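Local structure of packaging protein UL32 (Human herpesvirus 8 type M, 6XF9) at residues 86-91 / 299-304; 337-343 / 354-358; 415-421 / 448-452. The protein forms a pentameric ring required for herpesviral genome packaging, binds zinc, and probably promotes localization of new capsids to nuclear replication compartments. Residues are numbered along the deposited sequence.

The three contacts follow one another along a largely helical chain. The centre of interaction 1 lies about 5 Å from the centre of the chain; it joins helix 89-106 to helix 297-304, across 207 intervening residues. Interaction 2, some 20 Å away between centres, closes the connection from helix 329-338 to helix 349-357; it touches interaction 1 where Leu-354 CD2 packs 4.1 Å from Cys-301 SG. Interaction 3, also about 20 Å from interaction 1 between centres, pairs helices 416-430 and 435-451 and meets it through His-87 and Gln-419. Interactions 2 and 3 do not touch (nearest atoms about 22 Å apart). Interactions 1 and 3 each contain zinc ligands, of separate sites.

Interaction 1: 86-91 / 299-304; sequences PHCWTS and CECLAA. With ZN (zinc ion), chain P.
The CB of Ala-303 sits at the apolar centre, on helix 297-304, and faces the segment that leads into helix 89-106. Pro-86 CG packs 3.4 Å from Ala-303 CB and 4.0 Å from Leu-302 CB, and Cys-88 SG lies 3.6 Å from the same Ala-303 CB. Thr-90 CG2 adds a contact 3.8 Å from Ala-304 CB. In register, the CA atoms of Pro-86 and Ala-303 are 6.1 Å apart and those of Thr-90 and Glu-300 5.9 Å. Residues 86-88 are extended, Cys-88 takes the N-cap position, and Ser-91 OG (chi1 m) donates a hydrogen bond to Pro-86 O at 2.7 Å, linking the lead-in to the first helical turn. At the polar edge Glu-300, with chi1 and chi2 both m, curls its carboxylate to backbone N-H groups of that turn: Trp-89 N donates to Glu-300 OE2 at 3.3 Å, and both Thr-90 N (3.1 Å) and Thr-90 OG1 (3.2 Å) donate to Glu-300 OE1. One residue earlier, Cys-299 SG (chi1 m) binds zinc at 2.3 Å, with Cys-296, His-366 and Cys-373 completing the sphere. A carboxylate from a distant helix thus binds a helix N-terminus beside a CxxC-type zinc site of three cysteines and one histidine.

Interaction 2: 337-343 / 354-358; sequences LDNPFAM and LIRGC
Leu-354 opens the last turn of helix 349-357, does not reach 337-343, and packs on Cys-301 of helix 297-304. Next in sequence, Ile-355 (chi1 m, chi2 t) points its CB toward the loop, and its CG2 meets Met-343 SD at 3.4 Å; the methionine reaches it with chi1 m, chi2 t and chi3 p from a backbone in the left-handed region (phi 52°, psi 54°). Leu-337 CD1 lies 3.9 Å from Ile-355 O, and beyond the two segments Ile-355 also touches Leu-298, Leu-312 and Leu-315. Arg-356 dominates the contact. Arg-356 CA is 5.9 Å from Leu-337 CA. With chi1 m, chi2 t and chi3 p its side chain runs past Leu-337, whose CD2 is 4.0 Å from Arg-356 CG, into the loop. There the guanidinium binds carbonyls of Leu-337 and of the loop that follows: Arg-356 NH2 donates to Leu-337 O at 3.3 Å, NE adds a weak bond to the same oxygen at 3.5 Å, and NH1 donates to Pro-340 O at 3.2 Å. An arginine at the end of one helix thus binds backbone carbonyls where the preceding helix passes into its loop, within a helix-loop-helix connection. The loop includes a type I turn from Asn-339 to Ala-342, closed by the Ala-342 N to Asn-339 O hydrogen bond at 3.2 Å; it overlaps an Asx turn, in which Phe-341 N donates to Asn-339 OD1 at 2.9 Å. Ala-342 CB covers one guanidinium face, 3.4 Å from Arg-356 NE. Gly-357 ends the helix, and at Cys-358 (phi -60°, psi 149°) the chain leaves helical geometry, its side chain resting on Leu-298 and Ile-363.

Interaction 3: 415-421 / 448-452; sequences CEVVQTL and QLKRH. With ZN (zinc ion), chain Q.
The start of helix 416-430 faces the end of helix 435-451, with the CA atoms of Val-418 and Gln-448 6.9 Å apart. Cys-415, extended at phi -154° and psi 110°, is the N-cap residue of the first helix; His-452 (phi -101°, psi 12°) is the first residue to leave the second. These two helix ends supply half of a zinc site of three cysteines and one histidine: Cys-415 SG (chi1 t) binds the ion at 2.3 Å and His-452 NE2 at 2.0 Å, while Cys-191 and Cys-192, far earlier in the chain, complete it. The site therefore ties a remote loop to this helical pair. Cys-415 SG also takes a weak capping bond from Val-418 N at 3.6 Å. The imidazole of His-452 (chi1 m, chi2 85°) is oriented from its other nitrogen, since ND1 donates to Gln-448 O at 2.8 Å, which leaves NE2 pointing at the metal. No hydrogen bond crosses between the segments; apart from the zinc, they meet through side-chain packing. Leu-421 CD1 lies 3.5 Å from Gln-448 CG, and Val-417 CG1 lies 4.0 Å from Gln-448 NE2, whose polar partner is Glu-444. Val-418, with chi1 t, covers one face of the histidine ring in a CH-pi contact: its CG2 is 3.4 Å from the centroid of the His-452 ring, 18° off the normal, and 3.2 Å from His-452 CE1.

Interaction 1: 86-91 / 299-304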
# COMPACT_ATOMS: atom_id res chain seq x y z
N PRO D 86 29.63 26.03 17.29
CA PRO D 86 28.68 25.69 16.23
C PRO D 86 29.38 25.17 15.00
O PRO D 86 30.59 25.23 14.86
CB PRO D 86 27.97 27.01 15.94
CG PRO D 86 28.95 28.07 16.40
CD PRO D 86 29.66 27.48 17.57
N HIS D 87 28.59 24.54 14.16
CA HIS D 87 29.02 24.11 12.80
C HIS D 87 28.89 25.28 11.66
O HIS D 87 27.86 25.78 11.15
CB HIS D 87 27.99 23.18 12.25
CG HIS D 87 28.18 21.74 12.52
ND1 HIS D 87 27.56 21.10 13.57
CD2 HIS D 87 28.81 20.79 11.81
CE1 HIS D 87 27.85 19.82 13.54
NE2 HIS D 87 28.62 19.61 12.49
N CYS D 88 30.03 25.80 11.31
CA CYS D 88 29.95 26.91 10.37
C CYS D 88 31.32 27.13 9.73
O CYS D 88 32.25 26.35 9.94
CB CYS D 88 29.42 28.16 11.05
SG CYS D 88 30.27 28.55 12.57
N TRP D 89 31.42 28.19 8.91
CA TRP D 89 32.71 28.49 8.31
C TRP D 89 33.72 28.92 9.37
O TRP D 89 34.82 28.36 9.45
CB TRP D 89 32.57 29.58 7.24
CG TRP D 89 33.90 30.00 6.72
CD1 TRP D 89 34.63 29.39 5.75
CD2 TRP D 89 34.70 31.08 7.21
NE1 TRP D 89 35.83 30.05 5.58
CE2 TRP D 89 35.89 31.10 6.46
CE3 TRP D 89 34.51 32.06 8.19
CZ2 TRP D 89 36.88 32.03 6.68
CZ3 TRP D 89 35.50 32.99 8.39
CH2 TRP D 89 36.67 32.97 7.65
N THR D 90 33.32 29.84 10.25
CA THR D 90 34.24 30.39 11.23
C THR D 90 34.84 29.32 12.14
O THR D 90 36.02 29.38 12.48
CB THR D 90 33.56 31.46 12.11
OG1 THR D 90 33.09 32.53 11.28
CG2 THR D 90 34.53 32.01 13.13
N SER D 91 34.03 28.35 12.54
CA SER D 91 34.54 27.29 13.41
C SER D 91 35.53 26.41 12.67
O SER D 91 36.45 25.87 13.29
CB SER D 91 33.42 26.44 13.98
OG SER D 91 32.40 27.25 14.54
N CYS D 299 24.66 32.23 12.19
CA CYS D 299 25.42 31.11 12.73
C CYS D 299 26.91 31.40 12.73
O CYS D 299 27.63 30.92 13.61
CB CYS D 299 25.14 29.82 11.94
SG CYS D 299 23.55 29.01 12.31
N GLU D 300 27.41 32.14 11.73
CA GLU D 300 28.79 32.60 11.80
C GLU D 300 28.99 33.45 13.04
O GLU D 300 29.95 33.25 13.79
CB GLU D 300 29.14 33.41 10.55
CG GLU D 300 28.86 32.69 9.24
CD GLU D 300 29.59 31.39 9.10
OE1 GLU D 300 30.74 31.33 9.54
OE2 GLU D 300 28.99 30.40 8.60
N CYS D 301 28.04 34.35 13.32
CA CYS D 301 28.16 35.21 14.49
C CYS D 301 28.21 34.40 15.77
O CYS D 301 28.87 34.81 16.74
CB CYS D 301 27.01 36.20 14.54
SG CYS D 301 27.14 37.40 13.21
N LEU D 302 27.46 33.31 15.84
CA LEU D 302 27.48 32.48 17.04
C LEU D 302 28.89 32.02 17.36
O LEU D 302 29.27 31.94 18.53
CB LEU D 302 26.55 31.28 16.88
CG LEU D 302 25.05 31.61 16.87
CD1 LEU D 302 24.27 30.33 16.84
CD2 LEU D 302 24.65 32.40 18.10
N ALA D 303 29.69 31.73 16.34
CA ALA D 303 31.05 31.26 16.55
C ALA D 303 32.10 32.37 16.46
O ALA D 303 33.23 32.18 16.93
CB ALA D 303 31.41 30.19 15.52
N ALA D 304 31.75 33.52 15.90
CA ALA D 304 32.73 34.54 15.59
C ALA D 304 32.70 35.71 16.56
O ALA D 304 33.64 36.52 16.54
CB ALA D 304 32.49 35.06 14.17
ZN ZN P . 21.69 30.13 11.47

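Interaction 2: 337-343 / 354-358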
# COMPACT_ATOMS: atom_id res chain seq x y z
N LEU D 337 13.56 45.43 14.83
CA LEU D 337 14.80 45.93 14.25
C LEU D 337 14.66 47.19 13.39
O LEU D 337 15.68 47.66 12.88
CB LEU D 337 15.45 44.84 13.39
CG LEU D 337 15.88 43.55 14.09
CD1 LEU D 337 16.63 42.75 13.10
CD2 LEU D 337 16.77 43.85 15.30
N ASP D 338 13.45 47.73 13.18
CA ASP D 338 13.36 49.02 12.49
C ASP D 338 13.79 50.15 13.41
O ASP D 338 14.45 51.11 12.97
CB ASP D 338 11.95 49.31 11.99
CG ASP D 338 11.85 50.69 11.32
OD1 ASP D 338 12.85 51.12 10.70
OD2 ASP D 338 10.78 51.35 11.43
N ASN D 339 13.51 49.99 14.70
CA ASN D 339 13.80 51.01 15.69
C ASN D 339 15.27 51.36 15.63
O ASN D 339 16.12 50.47 15.53
CB ASN D 339 13.43 50.53 17.10
CG ASN D 339 13.74 51.56 18.17
OD1 ASN D 339 14.24 52.64 17.88
ND2 ASN D 339 13.45 51.21 19.42
N PRO D 340 15.59 52.63 15.66
CA PRO D 340 16.98 53.05 15.52
C PRO D 340 17.78 52.63 16.70
O PRO D 340 18.96 52.53 16.58
CB PRO D 340 16.86 54.56 15.44
CG PRO D 340 15.48 54.79 14.96
CD PRO D 340 14.71 53.79 15.74
N PHE D 341 17.14 52.39 17.82
CA PHE D 341 17.83 52.02 19.03
C PHE D 341 17.76 50.55 19.28
O PHE D 341 17.84 50.11 20.40
CB PHE D 341 17.22 52.74 20.22
N ALA D 342 17.59 49.78 18.23
CA ALA D 342 17.41 48.35 18.34
C ALA D 342 18.48 47.55 18.98
O ALA D 342 19.63 47.80 18.83
CB ALA D 342 17.15 47.78 16.98
N MET D 343 18.08 46.54 19.71
CA MET D 343 19.10 45.69 20.34
C MET D 343 20.15 46.43 21.16
O MET D 343 21.34 46.26 20.94
CB MET D 343 19.79 44.82 19.29
CG MET D 343 18.84 43.91 18.52
SD MET D 343 19.69 42.89 17.30
CE MET D 343 20.78 41.94 18.35
N LEU D 354 25.30 44.22 11.81
CA LEU D 354 25.16 43.04 10.96
C LEU D 354 23.80 42.39 11.16
O LEU D 354 23.09 42.09 10.19
CB LEU D 354 26.29 42.05 11.24
CG LEU D 354 26.54 40.91 10.25
CD1 LEU D 354 27.93 40.35 10.51
CD2 LEU D 354 25.50 39.79 10.36
N ILE D 355 23.44 42.12 12.42
CA ILE D 355 22.16 41.49 12.74
C ILE D 355 21.01 42.32 12.18
O ILE D 355 20.07 41.78 11.57
CB ILE D 355 22.03 41.28 14.26
CG1 ILE D 355 23.04 40.23 14.74
CG2 ILE D 355 20.61 40.90 14.66
CD1 ILE D 355 23.05 40.03 16.26
N ARG D 356 21.06 43.64 12.36
CA ARG D 356 19.99 44.52 11.88
C ARG D 356 19.97 44.65 10.37
O ARG D 356 18.96 45.08 9.82
CB ARG D 356 20.13 45.89 12.52
CG ARG D 356 19.97 45.80 14.02
CD ARG D 356 19.97 47.17 14.64
NE ARG D 356 18.92 48.00 14.07
CZ ARG D 356 18.86 49.32 14.21
NH1 ARG D 356 19.80 49.94 14.91
NH2 ARG D 356 17.86 50.00 13.66
N GLY D 357 21.08 44.34 9.70
CA GLY D 357 21.10 44.34 8.25
C GLY D 357 20.58 43.07 7.62
O GLY D 357 20.23 43.08 6.43
N CYS D 358 20.56 41.97 8.37
CA CYS D 358 20.00 40.73 7.86
C CYS D 358 18.53 40.92 7.50
O CYS D 358 17.82 41.71 8.11
CB CYS D 358 20.13 39.61 8.90
SG CYS D 358 21.83 39.00 9.15

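Interaction 3: 415-421 / 448-452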
# COMPACT_ATOMS: atom_id res chain seq x y z
N CYS D 415 23.56 14.83 20.67
CA CYS D 415 22.73 13.72 20.22
C CYS D 415 23.06 13.45 18.76
O CYS D 415 22.72 14.26 17.90
CB CYS D 415 21.25 14.03 20.39
SG CYS D 415 20.23 12.58 19.96
N GLU D 416 23.73 12.32 18.48
CA GLU D 416 24.11 12.02 17.10
C GLU D 416 22.88 11.71 16.25
O GLU D 416 22.90 11.95 15.03
CB GLU D 416 25.13 10.88 17.04
CG GLU D 416 25.98 10.89 15.77
CD GLU D 416 27.30 10.10 15.90
OE1 GLU D 416 27.44 9.35 16.89
OE2 GLU D 416 28.19 10.20 15.00
N VAL D 417 21.80 11.20 16.86
CA VAL D 417 20.56 10.98 16.11
C VAL D 417 20.04 12.29 15.56
O VAL D 417 19.92 12.46 14.34
CB VAL D 417 19.50 10.30 17.00
CG1 VAL D 417 18.15 10.34 16.33
CG2 VAL D 417 19.90 8.87 17.29
N VAL D 418 19.79 13.27 16.43
CA VAL D 418 19.32 14.57 15.96
C VAL D 418 20.35 15.21 15.03
O VAL D 418 20.00 15.81 14.01
CB VAL D 418 19.00 15.49 17.14
CG1 VAL D 418 18.87 16.90 16.66
CG2 VAL D 418 17.72 15.08 17.80
N GLN D 419 21.65 15.07 15.34
CA GLN D 419 22.64 15.61 14.42
C GLN D 419 22.48 14.98 13.03
O GLN D 419 22.51 15.68 12.02
CB GLN D 419 24.07 15.39 14.94
CG GLN D 419 25.12 16.17 14.13
CD GLN D 419 26.52 15.50 14.12
OE1 GLN D 419 26.67 14.30 14.35
NE2 GLN D 419 27.55 16.30 13.83
N THR D 420 22.29 13.66 12.98
CA THR D 420 22.19 13.00 11.68
C THR D 420 20.96 13.47 10.91
O THR D 420 21.04 13.74 9.71
CB THR D 420 22.17 11.48 11.84
OG1 THR D 420 23.41 11.05 12.42
CG2 THR D 420 22.01 10.82 10.50
N LEU D 421 19.82 13.55 11.58
CA LEU D 421 18.61 14.01 10.90
C LEU D 421 18.77 15.44 10.41
O LEU D 421 18.28 15.79 9.34
CB LEU D 421 17.40 13.89 11.82
CG LEU D 421 16.99 12.45 12.04
CD1 LEU D 421 15.96 12.39 13.12
CD2 LEU D 421 16.45 11.88 10.75
N GLN D 448 11.38 13.79 16.11
CA GLN D 448 12.50 13.99 17.03
C GLN D 448 12.56 15.42 17.54
O GLN D 448 12.83 15.64 18.73
CB GLN D 448 13.80 13.64 16.34
CG GLN D 448 13.83 12.23 15.84
CD GLN D 448 14.07 11.24 16.94
OE1 GLN D 448 14.20 11.60 18.11
NE2 GLN D 448 14.17 9.97 16.55
N LEU D 449 12.27 16.40 16.69
CA LEU D 449 12.25 17.78 17.17
C LEU D 449 11.33 17.93 18.38
O LEU D 449 11.68 18.62 19.34
CB LEU D 449 11.82 18.73 16.06
CG LEU D 449 12.92 19.00 15.06
CD1 LEU D 449 12.48 20.08 14.13
CD2 LEU D 449 14.13 19.45 15.84
N LYS D 450 10.15 17.31 18.35
CA LYS D 450 9.22 17.45 19.48
C LYS D 450 9.73 16.68 20.69
O LYS D 450 9.64 17.15 21.83
CB LYS D 450 7.82 16.98 19.09
CG LYS D 450 7.24 17.80 17.93
CD LYS D 450 5.80 17.43 17.56
CE LYS D 450 5.36 18.07 16.23
NZ LYS D 450 5.36 19.58 16.21
N ARG D 451 10.27 15.48 20.44
CA ARG D 451 10.81 14.63 21.49
C ARG D 451 11.98 15.29 22.22
O ARG D 451 12.23 14.98 23.39
CB ARG D 451 11.21 13.30 20.87
CG ARG D 451 11.49 12.22 21.83
CD ARG D 451 11.50 10.90 21.13
NE ARG D 451 12.30 9.95 21.88
CZ ARG D 451 13.53 9.61 21.52
NH1 ARG D 451 14.06 10.18 20.42
NH2 ARG D 451 14.24 8.73 22.24
N HIS D 452 12.70 16.19 21.56
CA HIS D 452 13.84 16.89 22.16
C HIS D 452 13.48 18.30 22.60
O HIS D 452 14.39 19.09 22.89
CB HIS D 452 15.02 16.94 21.20
CG HIS D 452 15.64 15.60 20.95
ND1 HIS D 452 15.15 14.72 20.01
CD2 HIS D 452 16.69 14.98 21.54
CE1 HIS D 452 15.88 13.62 20.02
NE2 HIS D 452 16.81 13.75 20.94
ZN ZN Q . 18.49 12.66 21.41